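PDB 1FX2: receptor-type adenylate cyclase GRESAG 4.1 from Trypanosoma brucei, which converts ATP to 3',5'-cyclic AMP and diphosphate through its magnesium-dependent class III catalytic domain, and could be a receptor for an unknown ligand. Local coordinates for residues A118-E123 / R127-L132; D32-A37 / N93-S98. All coordinates share one frame; numbering follows the deposited sequence.

Interaction 1 (A118-E123 / R127-L132)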
loop_
_atom_site.group_PDB
_atom_site.type_symbol
_atom_site.label_atom_id
_atom_site.label_comp_id
_atom_site.label_asym_id
_atom_site.label_seq_id
_atom_site.Cartn_x
_atom_site.Cartn_y
_atom_site.Cartn_z
ATOM N N ALA A 118 -12.405 -24.402 -2.403
ATOM C CA ALA A 118 -12.727 -25.810 -2.555
ATOM C C ALA A 118 -14.031 -26.227 -2.013
ATOM O O ALA A 118 -14.574 -27.257 -2.518
ATOM C CB ALA A 118 -11.607 -26.662 -1.854
ATOM N N HIS A 119 -14.542 -25.462 -1.061
ATOM C CA HIS A 119 -15.812 -25.945 -0.462
ATOM C C HIS A 119 -17.000 -25.071 -0.861
ATOM O O HIS A 119 -18.072 -25.152 -0.257
ATOM C CB HIS A 119 -15.683 -26.054 1.066
ATOM C CG HIS A 119 -14.541 -26.923 1.547
ATOM N ND1 HIS A 119 -14.228 -28.142 1.014
ATOM C CD2 HIS A 119 -13.622 -26.653 2.493
ATOM C CE1 HIS A 119 -13.145 -28.609 1.631
ATOM N NE2 HIS A 119 -12.764 -27.719 2.526
ATOM N N MET A 120 -16.815 -24.204 -1.848
ATOM C CA MET A 120 -17.936 -23.423 -2.335
ATOM C C MET A 120 -18.979 -24.270 -3.087
ATOM O O MET A 120 -18.626 -25.037 -3.984
ATOM C CB MET A 120 -17.393 -22.358 -3.368
ATOM C CG MET A 120 -16.733 -21.159 -2.764
ATOM S SD MET A 120 -15.978 -20.151 -3.995
ATOM C CE MET A 120 -15.612 -18.752 -3.099
ATOM N N ASP A 121 -20.265 -24.040 -2.757
ATOM C CA ASP A 121 -21.343 -24.650 -3.541
ATOM C C ASP A 121 -21.086 -24.348 -5.022
ATOM O O ASP A 121 -20.622 -23.264 -5.353
ATOM C CB ASP A 121 -22.668 -24.012 -3.095
ATOM C CG ASP A 121 -23.806 -24.608 -3.792
ATOM O OD1 ASP A 121 -24.443 -25.577 -3.296
ATOM O OD2 ASP A 121 -24.184 -24.075 -4.865
ATOM N N PRO A 122 -21.368 -25.273 -5.920
ATOM C CA PRO A 122 -21.107 -25.043 -7.350
ATOM C C PRO A 122 -21.729 -23.805 -7.899
ATOM O O PRO A 122 -21.071 -23.172 -8.759
ATOM C CB PRO A 122 -21.726 -26.297 -8.028
ATOM C CG PRO A 122 -21.510 -27.348 -6.996
ATOM C CD PRO A 122 -21.836 -26.655 -5.665
ATOM N N GLU A 123 -22.889 -23.367 -7.381
ATOM C CA GLU A 123 -23.497 -22.138 -7.949
ATOM C C GLU A 123 -22.651 -20.911 -7.547
ATOM O O GLU A 123 -22.365 -20.016 -8.393
ATOM C CB GLU A 123 -24.940 -21.984 -7.413
ATOM C CG GLU A 123 -25.741 -23.176 -7.996
ATOM C CD GLU A 123 -26.705 -22.810 -9.131
ATOM O OE1 GLU A 123 -27.619 -23.641 -9.409
ATOM O OE2 GLU A 123 -26.555 -21.713 -9.745
ATOM N N ARG A 127 -19.630 -18.656 -10.384
ATOM C CA ARG A 127 -19.744 -17.232 -10.676
ATOM C C ARG A 127 -18.459 -16.556 -10.398
ATOM O O ARG A 127 -18.275 -15.402 -10.803
ATOM C CB ARG A 127 -20.767 -16.541 -9.736
ATOM C CG ARG A 127 -22.170 -16.926 -10.003
ATOM C CD ARG A 127 -23.050 -16.346 -8.798
ATOM N NE ARG A 127 -24.264 -17.115 -8.713
ATOM C CZ ARG A 127 -24.767 -17.703 -7.634
ATOM N NH1 ARG A 127 -24.209 -17.650 -6.410
ATOM N NH2 ARG A 127 -25.821 -18.444 -7.831
ATOM N N LEU A 128 -17.509 -17.280 -9.731
ATOM C CA LEU A 128 -16.260 -16.640 -9.285
ATOM C C LEU A 128 -15.002 -17.265 -9.880
ATOM O O LEU A 128 -13.991 -16.537 -9.934
ATOM C CB LEU A 128 -16.113 -16.774 -7.729
ATOM C CG LEU A 128 -17.253 -16.055 -7.012
ATOM C CD1 LEU A 128 -17.161 -16.383 -5.499
ATOM C CD2 LEU A 128 -17.118 -14.543 -7.190
ATOM N N TRP A 129 -15.056 -18.533 -10.286
ATOM C CA TRP A 129 -13.835 -19.263 -10.667
ATOM C C TRP A 129 -14.158 -20.211 -11.761
ATOM O O TRP A 129 -15.230 -20.841 -11.806
ATOM C CB TRP A 129 -13.296 -20.086 -9.435
ATOM C CG TRP A 129 -12.814 -19.224 -8.266
ATOM C CD1 TRP A 129 -13.516 -18.931 -7.129
ATOM C CD2 TRP A 129 -11.554 -18.568 -8.169
ATOM N NE1 TRP A 129 -12.768 -18.051 -6.372
ATOM C CE2 TRP A 129 -11.533 -17.858 -6.972
ATOM C CE3 TRP A 129 -10.420 -18.568 -8.988
ATOM C CZ2 TRP A 129 -10.367 -17.168 -6.516
ATOM C CZ3 TRP A 129 -9.283 -17.858 -8.551
ATOM C CH2 TRP A 129 -9.266 -17.207 -7.333
ATOM N N ASN A 130 -13.203 -20.313 -12.690
ATOM C CA ASN A 130 -13.365 -21.218 -13.844
ATOM C C ASN A 130 -12.062 -21.269 -14.641
ATOM O O ASN A 130 -11.594 -20.230 -15.152
ATOM C CB ASN A 130 -14.446 -20.613 -14.814
ATOM C CG ASN A 130 -14.689 -21.453 -16.086
ATOM O OD1 ASN A 130 -14.638 -22.678 -16.088
ATOM N ND2 ASN A 130 -14.924 -20.733 -17.215
ATOM N N GLY A 131 -11.525 -22.475 -14.808
ATOM C CA GLY A 131 -10.376 -22.673 -15.649
ATOM C C GLY A 131 -9.037 -22.270 -15.088
ATOM O O GLY A 131 -8.823 -22.309 -13.880
ATOM N N LEU A 132 -8.076 -21.985 -15.989
ATOM C CA LEU A 132 -6.711 -21.634 -15.527
ATOM C C LEU A 132 -6.739 -20.403 -14.626
ATOM O O LEU A 132 -7.411 -19.409 -14.961
ATOM C CB LEU A 132 -5.865 -21.319 -16.801
ATOM C CG LEU A 132 -5.670 -22.493 -17.729
ATOM C CD1 LEU A 132 -4.910 -21.924 -18.958
ATOM C CD2 LEU A 132 -4.881 -23.679 -17.097
#

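Interaction 2 (D32-A37 / N93-S98)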
loop_
_atom_site.group_PDB
_atom_site.type_symbol
_atom_site.label_atom_id
_atom_site.label_comp_id
_atom_site.label_asym_id
_atom_site.label_seq_id
_atom_site.Cartn_x
_atom_site.Cartn_y
_atom_site.Cartn_z
ATOM N N ASP A 32 -2.942 -34.029 -21.743
ATOM C CA ASP A 32 -3.752 -34.013 -22.933
ATOM C C ASP A 32 -4.721 -32.799 -22.990
ATOM O O ASP A 32 -5.310 -32.509 -24.004
ATOM C CB ASP A 32 -4.575 -35.296 -22.981
ATOM C CG ASP A 32 -3.723 -36.522 -23.335
ATOM O OD1 ASP A 32 -2.586 -36.383 -23.846
ATOM O OD2 ASP A 32 -4.226 -37.640 -23.111
ATOM N N LEU A 33 -4.751 -32.006 -21.943
ATOM C CA LEU A 33 -5.638 -30.807 -21.935
ATOM C C LEU A 33 -4.787 -29.543 -21.953
ATOM O O LEU A 33 -5.209 -28.554 -22.511
ATOM C CB LEU A 33 -6.504 -30.723 -20.636
ATOM C CG LEU A 33 -7.387 -31.878 -20.215
ATOM C CD1 LEU A 33 -7.992 -31.542 -18.814
ATOM C CD2 LEU A 33 -8.447 -31.989 -21.307
ATOM N N MET A 34 -3.590 -29.568 -21.360
ATOM C CA MET A 34 -2.843 -28.314 -21.230
ATOM C C MET A 34 -2.411 -27.657 -22.564
ATOM O O MET A 34 -2.419 -26.439 -22.686
ATOM C CB MET A 34 -1.682 -28.487 -20.204
ATOM C CG MET A 34 -2.118 -28.577 -18.762
ATOM S SD MET A 34 -3.016 -27.087 -18.192
ATOM C CE MET A 34 -1.627 -25.986 -17.887
ATOM N N PRO A 35 -1.966 -28.430 -23.559
ATOM C CA PRO A 35 -1.613 -27.711 -24.780
ATOM C C PRO A 35 -2.709 -26.824 -25.321
ATOM O O PRO A 35 -2.488 -25.669 -25.647
ATOM C CB PRO A 35 -1.235 -28.851 -25.768
ATOM C CG PRO A 35 -0.682 -29.935 -24.837
ATOM C CD PRO A 35 -1.612 -29.883 -23.591
ATOM N N ASP A 36 -3.940 -27.352 -25.378
ATOM C CA ASP A 36 -5.022 -26.547 -25.908
ATOM C C ASP A 36 -5.432 -25.429 -24.900
ATOM O O ASP A 36 -5.729 -24.334 -25.362
ATOM C CB ASP A 36 -6.234 -27.430 -26.093
ATOM C CG ASP A 36 -6.148 -28.354 -27.297
ATOM O OD1 ASP A 36 -5.287 -28.209 -28.151
ATOM O OD2 ASP A 36 -7.033 -29.233 -27.395
ATOM N N ALA A 37 -5.338 -25.730 -23.594
ATOM C CA ALA A 37 -5.759 -24.684 -22.647
ATOM C C ALA A 37 -4.787 -23.555 -22.676
ATOM O O ALA A 37 -5.187 -22.404 -22.661
ATOM C CB ALA A 37 -5.875 -25.230 -21.229
ATOM N N ASN A 93 -13.931 -29.603 -16.555
ATOM C CA ASN A 93 -13.938 -29.147 -15.139
ATOM C C ASN A 93 -12.693 -29.689 -14.496
ATOM O O ASN A 93 -12.473 -29.441 -13.299
ATOM C CB ASN A 93 -15.122 -29.716 -14.335
ATOM C CG ASN A 93 -16.456 -29.211 -14.822
ATOM O OD1 ASN A 93 -16.629 -28.034 -15.102
ATOM N ND2 ASN A 93 -17.389 -30.141 -14.979
ATOM N N ALA A 94 -11.814 -30.349 -15.272
ATOM C CA ALA A 94 -10.659 -30.997 -14.635
ATOM C C ALA A 94 -9.647 -30.038 -13.982
ATOM O O ALA A 94 -9.016 -30.358 -12.993
ATOM C CB ALA A 94 -9.911 -31.862 -15.615
ATOM N N LEU A 95 -9.461 -28.916 -14.605
ATOM C CA LEU A 95 -8.535 -27.932 -14.058
ATOM C C LEU A 95 -9.073 -27.312 -12.741
ATOM O O LEU A 95 -8.323 -27.223 -11.735
ATOM C CB LEU A 95 -8.425 -26.951 -15.220
ATOM C CG LEU A 95 -7.414 -27.424 -16.261
ATOM C CD1 LEU A 95 -7.793 -26.969 -17.648
ATOM C CD2 LEU A 95 -6.025 -27.018 -15.940
ATOM N N ASP A 96 -10.389 -27.038 -12.690
ATOM C CA ASP A 96 -11.026 -26.548 -11.454
ATOM C C ASP A 96 -10.967 -27.620 -10.368
ATOM O O ASP A 96 -10.677 -27.330 -9.207
ATOM C CB ASP A 96 -12.441 -26.124 -11.761
ATOM C CG ASP A 96 -12.476 -24.849 -12.562
ATOM O OD1 ASP A 96 -12.531 -24.885 -13.807
ATOM O OD2 ASP A 96 -12.331 -23.778 -11.910
ATOM N N ASP A 97 -11.218 -28.875 -10.757
ATOM C CA ASP A 97 -11.097 -29.946 -9.741
ATOM C C ASP A 97 -9.705 -30.027 -9.201
ATOM O O ASP A 97 -9.528 -30.176 -7.988
ATOM C CB ASP A 97 -11.445 -31.317 -10.416
ATOM C CG ASP A 97 -12.927 -31.472 -10.707
ATOM O OD1 ASP A 97 -13.755 -30.668 -10.274
ATOM O OD2 ASP A 97 -13.260 -32.406 -11.463
ATOM N N SER A 98 -8.669 -29.893 -10.058
ATOM C CA SER A 98 -7.288 -29.921 -9.549
ATOM C C SER A 98 -6.999 -28.747 -8.588
ATOM O O SER A 98 -6.465 -28.989 -7.506
ATOM C CB SER A 98 -6.257 -29.811 -10.677
ATOM O OG SER A 98 -6.271 -31.089 -11.389
#

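Interaction 1 (A118-E123 / R127-L132)
The short helix 122-128 brings the chain just ahead of it close to residues that come later: Met120 meets Leu128 and Trp129, while Glu123 in the first turn meets Arg127. The Met120 side chain runs out extended beyond CG, which carries its last two atoms to separate partners. CE touches Leu128 CD1 at 3.7 Å, the two side chains crossing at about a right angle. One atom back, SD lies 4.2 Å from Trp129 CD1 and 5.2 Å from the centroid of the indole five-membered ring. With that direction 73° off the ring normal, this is an oblique Met-aromatic contact.

Asp121 occupies the N-cap of the helix, its OD2 accepting from Glu123 N at 2.9 Å. The donor approaches on the anti side of the carboxylate, tilted 33° from its plane. Four residues on from Glu123, Arg127 lays one face of its guanidinium over Glu123 O, which sits 3.3 Å above the group's centre; this is a stacked approach and not a hydrogen bond, consistent with electrostatic attraction. Glu123 bends at chi2, and its OE2 forms a long salt bridge to Arg127 NH2 (3.9 Å). That oxygen stands far off the guanidinium plane, with no N-H aimed at it, so only the opposite charges count. Trp129 is buried, with cation-pi partners in Arg222 and Arg133, and belongs to a pocket holding a dithiothreitol molecule, probably carried over from crystallisation, to which Asn130 O and Leu132 O hydrogen-bond.

Interaction 2 (D32-A37 / N93-S98)
Leu33 and Ala94 meet where helices 34-51 and 94-109 begin, the leucine being the last residue before the first of them. The contact is apolar: Leu33 pushes its CD1 branch against the small bump of Ala94 CB, 3.7 Å away, and the short alanine side chain leaves room for the longer leucine. One residue further along each segment the sizes are more even. Met34 bends at chi2 (-60°), which turns its sulfur toward the opposing helix, where SD rests 3.8 Å from Leu95 CD2. The two side chains slant across one another.

Leu95 spreads its fork between two neighbours, for while CD2 meets the methionine, CD1 approaches Ala37 CB at 4.4 Å. Met34 and Ala37 are three residues apart on one helix, and the leucine tip therefore fits into the hollow between them. Only 163 Å² is buried in total, and the nearest CA atoms, those of Leu33 and Ala94, stand 8.9 Å apart, so the helix starts are bridged by side chains. Helix 23-29 adjoins both partners, Trp27 touching Met34 and Leu26 touching Leu95, while Leu132, shortly before strand 134-141, also packs on Leu95.

Interaction 2 brings together the starts of helices 34-51 and 94-109; interaction 1 follows it in the chain and is local to helix 122-128, the next helix after 94-109. Their centres lie 15 Å apart on the same side of the catalytic domain's centre. Direct contacts join them: Gly131 N probably hydrogen-bonds Asp96 OD1 at 2.8 Å, and Leu132 CD2 packs on Leu95 CD2 at 3.7 Å. The segment 127-132 thus runs from a surface helix into the interhelical core, then on to central strand 134-141. The side chain of Met34 in interaction 2 lies about 6 Å from that of Asp62, a predicted magnesium ligand, whereas segment 127-132 contributes four residues to the dithiothreitol pocket.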